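MutT/nudix family protein (Streptococcus pneumoniae, PDB 4HFQ) hydrolyses UDP-linked precursors of peptidoglycan biosynthesis as a UDP-X diphosphatase of the Nudix family. Local coordinates at residues Asp71-Ile76 and Tyr143-Phe148; Val124-Ala129 and Trp191-Gly196. All coordinates share one frame; numbering follows the deposited sequence. Where two conformers were deposited one is given.

How the contacts relate
The centre of contact 1 is about 8 Å from the chain centre, that of contact 2 about 18 Å; the two are about 11 Å apart. Contact 1 pairs strands 69-78 and 143-153 of a mixed sheet, and strand 120-132 of contact 2 continues that sheet beyond 143-153. Val147 O is 2.8 Å from Leu128 N, a probable backbone hydrogen bond. Trp75 NE1 packs 3.3 Å from Tyr194 CG. Tris and sulfate, both probably from the crystallisation liquor, sit beside Asp71, Arg73 and Lys145. Helix 106-118, which from the sequence probably carries the Nudix motif, touches Val72 and Phe148 of contact 1 and Val124 of contact 2. Contact 2 joins the last turn of helix 184-194 to strand 120-132.

Contact 1. Residues Asp71-Ile76 and Tyr143-Phe148. With TRS (2-amino-2-hydroxymethyl-propane-1,3-diol), chain E; SO4 (sulfate ion), chain F.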
loop_
_atom_site.group_PDB
_atom_site.type_symbol
_atom_site.label_atom_id
_atom_site.label_comp_id
_atom_site.label_asym_id
_atom_site.label_seq_id
_atom_site.Cartn_x
_atom_site.Cartn_y
_atom_site.Cartn_z
ATOM N N ASP A 71 0.021 3.900 6.825
ATOM C CA ASP A 71 0.227 5.133 7.596
ATOM C C ASP A 71 -1.151 5.720 7.836
ATOM O O ASP A 71 -2.027 5.695 6.952
ATOM C CB ASP A 71 1.113 6.120 6.819
ATOM C CG ASP A 71 1.363 7.407 7.564
ATOM O OD1 ASP A 71 2.285 7.450 8.386
ATOM O OD2 ASP A 71 0.643 8.401 7.315
ATOM N N VAL A 72 -1.366 6.196 9.057
ATOM C CA VAL A 72 -2.653 6.836 9.423
ATOM C C VAL A 72 -2.427 8.265 9.866
ATOM O O VAL A 72 -1.417 8.571 10.505
ATOM C CB VAL A 72 -3.447 6.039 10.503
ATOM C CG1 VAL A 72 -3.844 4.673 9.963
ATOM C CG2 VAL A 72 -2.676 5.910 11.823
ATOM N N ARG A 73 -3.366 9.139 9.507
ATOM C CA ARG A 73 -3.281 10.558 9.844
ATOM C C ARG A 73 -4.648 11.053 10.254
ATOM O O ARG A 73 -5.677 10.543 9.787
ATOM C CB ARG A 73 -2.789 11.412 8.673
ATOM C CG ARG A 73 -1.382 11.090 8.190
ATOM C CD ARG A 73 -0.344 11.519 9.208
ATOM N NE ARG A 73 0.852 10.676 9.112
ATOM C CZ ARG A 73 1.936 10.822 9.861
ATOM N NH1 ARG A 73 2.032 11.824 10.733
ATOM N NH2 ARG A 73 2.950 9.985 9.727
ATOM N N ALA A 74 -4.646 12.066 11.129
ATOM C CA ALA A 74 -5.867 12.692 11.628
ATOM C C ALA A 74 -6.005 14.117 11.101
ATOM O O ALA A 74 -5.082 14.917 11.208
ATOM C CB ALA A 74 -5.856 12.718 13.149
ATOM N N TRP A 75 -7.191 14.400 10.580
ATOM C CA TRP A 75 -7.590 15.726 10.124
ATOM C C TRP A 75 -8.596 16.275 11.108
ATOM O O TRP A 75 -9.729 15.821 11.168
ATOM C CB TRP A 75 -8.179 15.601 8.737
ATOM C CG TRP A 75 -8.689 16.879 8.149
ATOM C CD1 TRP A 75 -9.980 17.398 8.202
ATOM C CD2 TRP A 75 -7.906 17.829 7.359
ATOM N NE1 TRP A 75 -10.043 18.573 7.485
ATOM C CE2 TRP A 75 -8.830 18.891 6.964
ATOM C CE3 TRP A 75 -6.572 17.897 6.947
ATOM C CZ2 TRP A 75 -8.415 19.973 6.204
ATOM C CZ3 TRP A 75 -6.176 18.992 6.178
ATOM C CH2 TRP A 75 -7.089 19.995 5.803
ATOM N N ILE A 76 -8.121 17.215 11.928
ATOM C CA ILE A 76 -8.899 17.799 13.032
ATOM C C ILE A 76 -9.018 19.293 12.764
ATOM O O ILE A 76 -8.019 19.995 12.722
ATOM C CB ILE A 76 -8.149 17.557 14.359
ATOM C CG1 ILE A 76 -7.959 16.044 14.606
ATOM C CG2 ILE A 76 -8.875 18.232 15.524
ATOM C CD1 ILE A 76 -6.763 15.699 15.461
ATOM N N TYR A 143 3.669 3.679 1.166
ATOM C CA TYR A 143 2.573 3.636 2.121
ATOM C C TYR A 143 1.244 3.943 1.464
ATOM O O TYR A 143 1.157 4.738 0.527
ATOM C CB TYR A 143 2.769 4.664 3.245
ATOM C CG TYR A 143 3.911 4.356 4.179
ATOM C CD1 TYR A 143 5.219 4.705 3.857
ATOM C CD2 TYR A 143 3.685 3.740 5.407
ATOM C CE1 TYR A 143 6.272 4.413 4.722
ATOM C CE2 TYR A 143 4.727 3.455 6.282
ATOM C CZ TYR A 143 6.018 3.799 5.930
ATOM O OH TYR A 143 7.048 3.491 6.810
ATOM N N THR A 144 0.202 3.285 1.973
ATOM C CA THR A 144 -1.179 3.773 1.832
ATOM C C THR A 144 -1.453 4.664 3.041
ATOM O O THR A 144 -1.498 4.195 4.182
ATOM C CB THR A 144 -2.208 2.621 1.794
ATOM O OG1 THR A 144 -2.109 1.856 2.997
ATOM C CG2 THR A 144 -1.942 1.691 0.595
ATOM N N LYS A 145 -1.633 5.951 2.762
ATOM C CA LYS A 145 -1.769 6.947 3.810
ATOM C C LYS A 145 -3.250 7.297 3.972
ATOM O O LYS A 145 -3.842 7.989 3.135
ATOM C CB LYS A 145 -0.903 8.156 3.446
ATOM C CG LYS A 145 -1.017 9.339 4.423
ATOM C CD LYS A 145 -0.095 10.487 3.977
ATOM C CE LYS A 145 1.388 10.174 4.117
ATOM N NZ LYS A 145 1.859 10.103 5.534
ATOM N N PHE A 146 -3.847 6.744 5.023
ATOM C CA PHE A 146 -5.263 6.999 5.357
ATOM C C PHE A 146 -5.315 8.321 6.108
ATOM O O PHE A 146 -4.580 8.507 7.078
ATOM C CB PHE A 146 -5.781 5.930 6.318
ATOM C CG PHE A 146 -5.905 4.556 5.732
ATOM C CD1 PHE A 146 -4.814 3.709 5.684
ATOM C CD2 PHE A 146 -7.135 4.093 5.262
ATOM C CE1 PHE A 146 -4.923 2.422 5.172
ATOM C CE2 PHE A 146 -7.254 2.809 4.738
ATOM C CZ PHE A 146 -6.145 1.986 4.669
ATOM N N VAL A 147 -6.189 9.221 5.681
ATOM C CA VAL A 147 -6.414 10.458 6.433
ATOM C C VAL A 147 -7.868 10.480 6.878
ATOM O O VAL A 147 -8.780 10.557 6.043
ATOM C CB VAL A 147 -6.091 11.715 5.614
ATOM C CG1 VAL A 147 -6.214 12.928 6.520
ATOM C CG2 VAL A 147 -4.689 11.623 5.011
ATOM N N PHE A 148 -8.062 10.374 8.195
ATOM C CA PHE A 148 -9.377 10.328 8.804
ATOM C C PHE A 148 -9.768 11.694 9.332
ATOM O O PHE A 148 -8.986 12.344 10.027
ATOM C CB PHE A 148 -9.379 9.359 9.988
ATOM C CG PHE A 148 -9.151 7.919 9.604
ATOM C CD1 PHE A 148 -10.210 7.126 9.179
ATOM C CD2 PHE A 148 -7.882 7.358 9.699
ATOM C CE1 PHE A 148 -10.008 5.785 8.846
ATOM C CE2 PHE A 148 -7.676 6.018 9.382
ATOM C CZ PHE A 148 -8.737 5.242 8.953
HETATM C C TRS E . 5.858 8.224 6.820
HETATM C C1 TRS E . 5.883 7.726 8.254
HETATM C C2 TRS E . 7.209 8.623 6.267
HETATM C C3 TRS E . 4.997 9.435 6.820
HETATM N N TRS E . 5.065 7.497 5.805
HETATM O O1 TRS E . 4.867 6.782 8.560
HETATM O O2 TRS E . 8.049 7.449 6.295
HETATM O O3 TRS E . 4.380 9.144 5.580
HETATM S S SO4 F . 4.078 12.531 13.947
HETATM O O1 SO4 F . 5.281 13.143 14.568
HETATM O O2 SO4 F . 3.987 11.121 14.392
HETATM O O3 SO4 F . 2.864 13.266 14.354
HETATM O O4 SO4 F . 4.178 12.581 12.471
#
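Asp71 meets Tyr143, Thr144, Lys145 and Phe146 where two parallel strands of the Nudix mixed sheet run side by side, their axes 22° apart. Its backbone N bonds to Thr144 O, and its O receives Phe146 N. With CG anti to the backbone N (chi1 -180°), the carboxylate lies alongside the Lys145 chain. Lys145 NZ makes a salt bridge to Asp71 OD2 at 2.7 Å, from above the carboxylate plane, and also bonds to Arg181 O. A Tris molecule donates from O1 to Asp71 OD1 and accepts from Lys145 NZ at O3. The Tris N sits over one face of the Tyr143 ring, 3.4 Å from CD1. Val72 points to the other face of the sheet, with Phe146 and Phe148. Its CG1 packs 4.1 Å from Phe148 CE2, and helix 106-118 touches this side through Ile110. Arg73 N and O continue the ladder, to Phe146 O and Phe148 N. Its guanidinium grips Asp71 side-on in a second salt bridge: NE to OD2 and NH2 to OD1, both at syn lone pairs. OD2 thus joins Asp71, Arg73 and Lys145 in a salt-bridge network. The carboxylate probably eases the closeness of the two positive groups. Arg73 NH1 donates to Leu95 O and, at 2.9 Å, to O4 of a sulfate; Tris and sulfate probably come from the crystallisation liquor. Ala74 adds a CA-H...O contact to Phe148 O. Trp75 N bonds to the same oxygen, and the ladder continues to Cys150. Trp75 CB rests 4.0 Å from Val147 CG1.

Contact 2. Residues Val124-Ala129 and Trp191-Gly196; sequences VERLLA and WQVYQG
The Arg126 guanidinium turns an edge to Val193 O, which is tilted 22° from its plane. Water 2 also lies at the edge, in plane. Over one face sits Leu128 CD2, 3.3 Å above the plane and offset toward the rim. Arg126 NH1 donates to Val193 O at 3.2 Å, on a bent path of 141°, from above the carbonyl plane. Gly196 N reaches the same oxygen from the opposite face. Two waters widen the link. Water 1 accepts from Arg126 NH2 and donates to Val193 O; water 2 accepts from Arg126 NH1 and donates to Tyr194 O. The positive group therefore sits at the C-terminal end of helix 184-194, where it would favourably meet the helix dipole. That end closes in a Schellman motif, with Gly196 at positive phi. The strand, 120-132, carries classic beta bulges at Glu125-Arg126, facing Gly149, and at Leu128-Ala129, facing Val147. Beside the polar link, Val193 CG1 packs 3.8 Å from Leu128 CD2. The Leu128 and Val193 side chains overlap alongside, running opposite ways. Val193 CG1 also packs against polar atoms, 3.5 Å from Arg126 NH2 and 3.6 Å from Leu128 O. Leu128 CD2 lies 4.1 Å from Tyr194 CA, and the Tyr194 ring goes on to meet Trp75.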
loop_
_atom_site.group_PDB
_atom_site.type_symbol
_atom_site.label_atom_id
_atom_site.label_comp_id
_atom_site.label_asym_id
_atom_site.label_seq_id
_atom_site.Cartn_x
_atom_site.Cartn_y
_atom_site.Cartn_z
ATOM N N VAL A 124 -13.548 9.254 15.303
ATOM C CA VAL A 124 -13.383 9.218 13.842
ATOM C C VAL A 124 -14.732 9.496 13.210
ATOM O O VAL A 124 -15.702 8.777 13.451
ATOM C CB VAL A 124 -12.841 7.862 13.334
ATOM C CG1 VAL A 124 -12.857 7.817 11.804
ATOM C CG2 VAL A 124 -11.452 7.615 13.905
ATOM N N GLU A 125 -14.775 10.537 12.385
ATOM C CA GLU A 125 -15.997 10.928 11.694
ATOM C C GLU A 125 -16.120 10.341 10.286
ATOM O O GLU A 125 -17.206 9.940 9.884
ATOM C CB GLU A 125 -16.119 12.457 11.656
ATOM C CG GLU A 125 -16.156 13.079 13.051
ATOM C CD GLU A 125 -16.165 14.603 13.044
ATOM O OE1 GLU A 125 -15.258 15.219 12.438
ATOM O OE2 GLU A 125 -17.066 15.197 13.694
ATOM N N ARG A 126 -15.018 10.306 9.532
ATOM C CA ARG A 126 -15.048 9.748 8.173
ATOM C C ARG A 126 -13.629 9.571 7.676
ATOM O O ARG A 126 -12.686 10.107 8.254
ATOM C CB ARG A 126 -15.851 10.646 7.212
ATOM C CG ARG A 126 -15.229 12.018 6.998
ATOM C CD ARG A 126 -16.055 12.908 6.069
ATOM N NE ARG A 126 -15.956 12.478 4.674
ATOM C CZ ARG A 126 -15.988 13.303 3.624
ATOM N NH1 ARG A 126 -16.076 14.616 3.799
ATOM N NH2 ARG A 126 -15.905 12.804 2.403
ATOM N N LEU A 127 -13.487 8.810 6.600
ATOM C CA LEU A 127 -12.220 8.718 5.890
ATOM C C LEU A 127 -12.241 9.766 4.779
ATOM O O LEU A 127 -13.156 9.757 3.939
ATOM C CB LEU A 127 -12.037 7.311 5.314
ATOM C CG LEU A 127 -10.794 7.039 4.458
ATOM C CD1 LEU A 127 -9.530 7.230 5.275
ATOM C CD2 LEU A 127 -10.879 5.618 3.919
ATOM N N LEU A 128 -11.265 10.680 4.773
ATOM C CA LEU A 128 -11.216 11.740 3.758
ATOM C C LEU A 128 -10.423 11.334 2.521
ATOM O O LEU A 128 -10.739 11.762 1.407
ATOM C CB LEU A 128 -10.643 13.037 4.329
ATOM C CG LEU A 128 -11.424 13.640 5.501
ATOM C CD1 LEU A 128 -10.566 14.709 6.137
ATOM C CD2 LEU A 128 -12.753 14.236 5.064
ATOM N N ALA A 129 -9.353 10.551 2.709
ATOM C CA ALA A 129 -8.455 10.234 1.604
ATOM C C ALA A 129 -7.691 8.991 1.904
ATOM O O ALA A 129 -7.376 8.704 3.072
ATOM C CB ALA A 129 -7.459 11.364 1.373
ATOM N N TRP A 191 -8.791 19.737 2.559
ATOM C CA TRP A 191 -9.711 20.810 2.879
ATOM C C TRP A 191 -10.913 20.809 1.967
ATOM O O TRP A 191 -12.050 20.966 2.425
ATOM C CB TRP A 191 -8.957 22.134 2.819
ATOM C CG TRP A 191 -9.788 23.352 3.115
ATOM C CD1 TRP A 191 -10.373 24.211 2.197
ATOM C CD2 TRP A 191 -10.112 23.896 4.423
ATOM N NE1 TRP A 191 -11.050 25.219 2.842
ATOM C CE2 TRP A 191 -10.918 25.094 4.182
ATOM C CE3 TRP A 191 -9.821 23.530 5.733
ATOM C CZ2 TRP A 191 -11.405 25.871 5.220
ATOM C CZ3 TRP A 191 -10.316 24.321 6.771
ATOM C CH2 TRP A 191 -11.094 25.465 6.518
ATOM N N GLN A 192 -10.681 20.582 0.673
ATOM C CA GLN A 192 -11.779 20.508 -0.280
ATOM C C GLN A 192 -12.711 19.320 -0.009
ATOM O O GLN A 192 -13.935 19.446 -0.101
ATOM C CB GLN A 192 -11.248 20.487 -1.720
ATOM C CG GLN A 192 -10.503 21.765 -2.126
ATOM C CD GLN A 192 -11.341 23.024 -1.970
ATOM O OE1 GLN A 192 -10.859 24.052 -1.454
ATOM N NE2 GLN A 192 -12.591 22.948 -2.370
ATOM N N VAL A 193 -12.145 18.155 0.335
ATOM C CA VAL A 193 -12.981 16.995 0.693
ATOM C C VAL A 193 -13.768 17.277 1.986
ATOM O O VAL A 193 -14.975 17.048 2.070
ATOM C CB VAL A 193 -12.136 15.713 0.894
ATOM C CG1 VAL A 193 -13.036 14.539 1.268
ATOM C CG2 VAL A 193 -11.343 15.364 -0.353
ATOM N N TYR A 194 -13.059 17.812 2.973
ATOM C CA TYR A 194 -13.649 18.113 4.277
ATOM C C TYR A 194 -14.854 19.059 4.153
ATOM O O TYR A 194 -15.863 18.868 4.827
ATOM C CB TYR A 194 -12.581 18.706 5.202
ATOM C CG TYR A 194 -13.145 19.296 6.471
ATOM C CD1 TYR A 194 -13.575 18.471 7.503
ATOM C CD2 TYR A 194 -13.269 20.674 6.628
ATOM C CE1 TYR A 194 -14.122 19.001 8.663
ATOM C CE2 TYR A 194 -13.794 21.215 7.796
ATOM C CZ TYR A 194 -14.222 20.370 8.794
ATOM O OH TYR A 194 -14.759 20.886 9.964
ATOM N N GLN A 195 -14.718 20.070 3.289
ATOM C CA GLN A 195 -15.769 21.067 3.076
ATOM C C GLN A 195 -16.858 20.580 2.110
ATOM O O GLN A 195 -17.768 21.347 1.777
ATOM C CB GLN A 195 -15.169 22.380 2.553
ATOM C CG GLN A 195 -14.115 23.028 3.447
ATOM C CD GLN A 195 -14.689 23.572 4.742
ATOM O OE1 GLN A 195 -15.894 23.577 4.935
ATOM N NE2 GLN A 195 -13.820 24.025 5.637
ATOM N N GLY A 196 -16.765 19.329 1.655
ATOM C CA GLY A 196 -17.786 18.725 0.794
ATOM C C GLY A 196 -17.790 19.257 -0.629
ATOM O O GLY A 196 -18.785 19.100 -1.344
HETATM O O HOH W 1 -16.715 14.849 0.654
HETATM O O HOH W 2 -16.409 16.362 5.942
#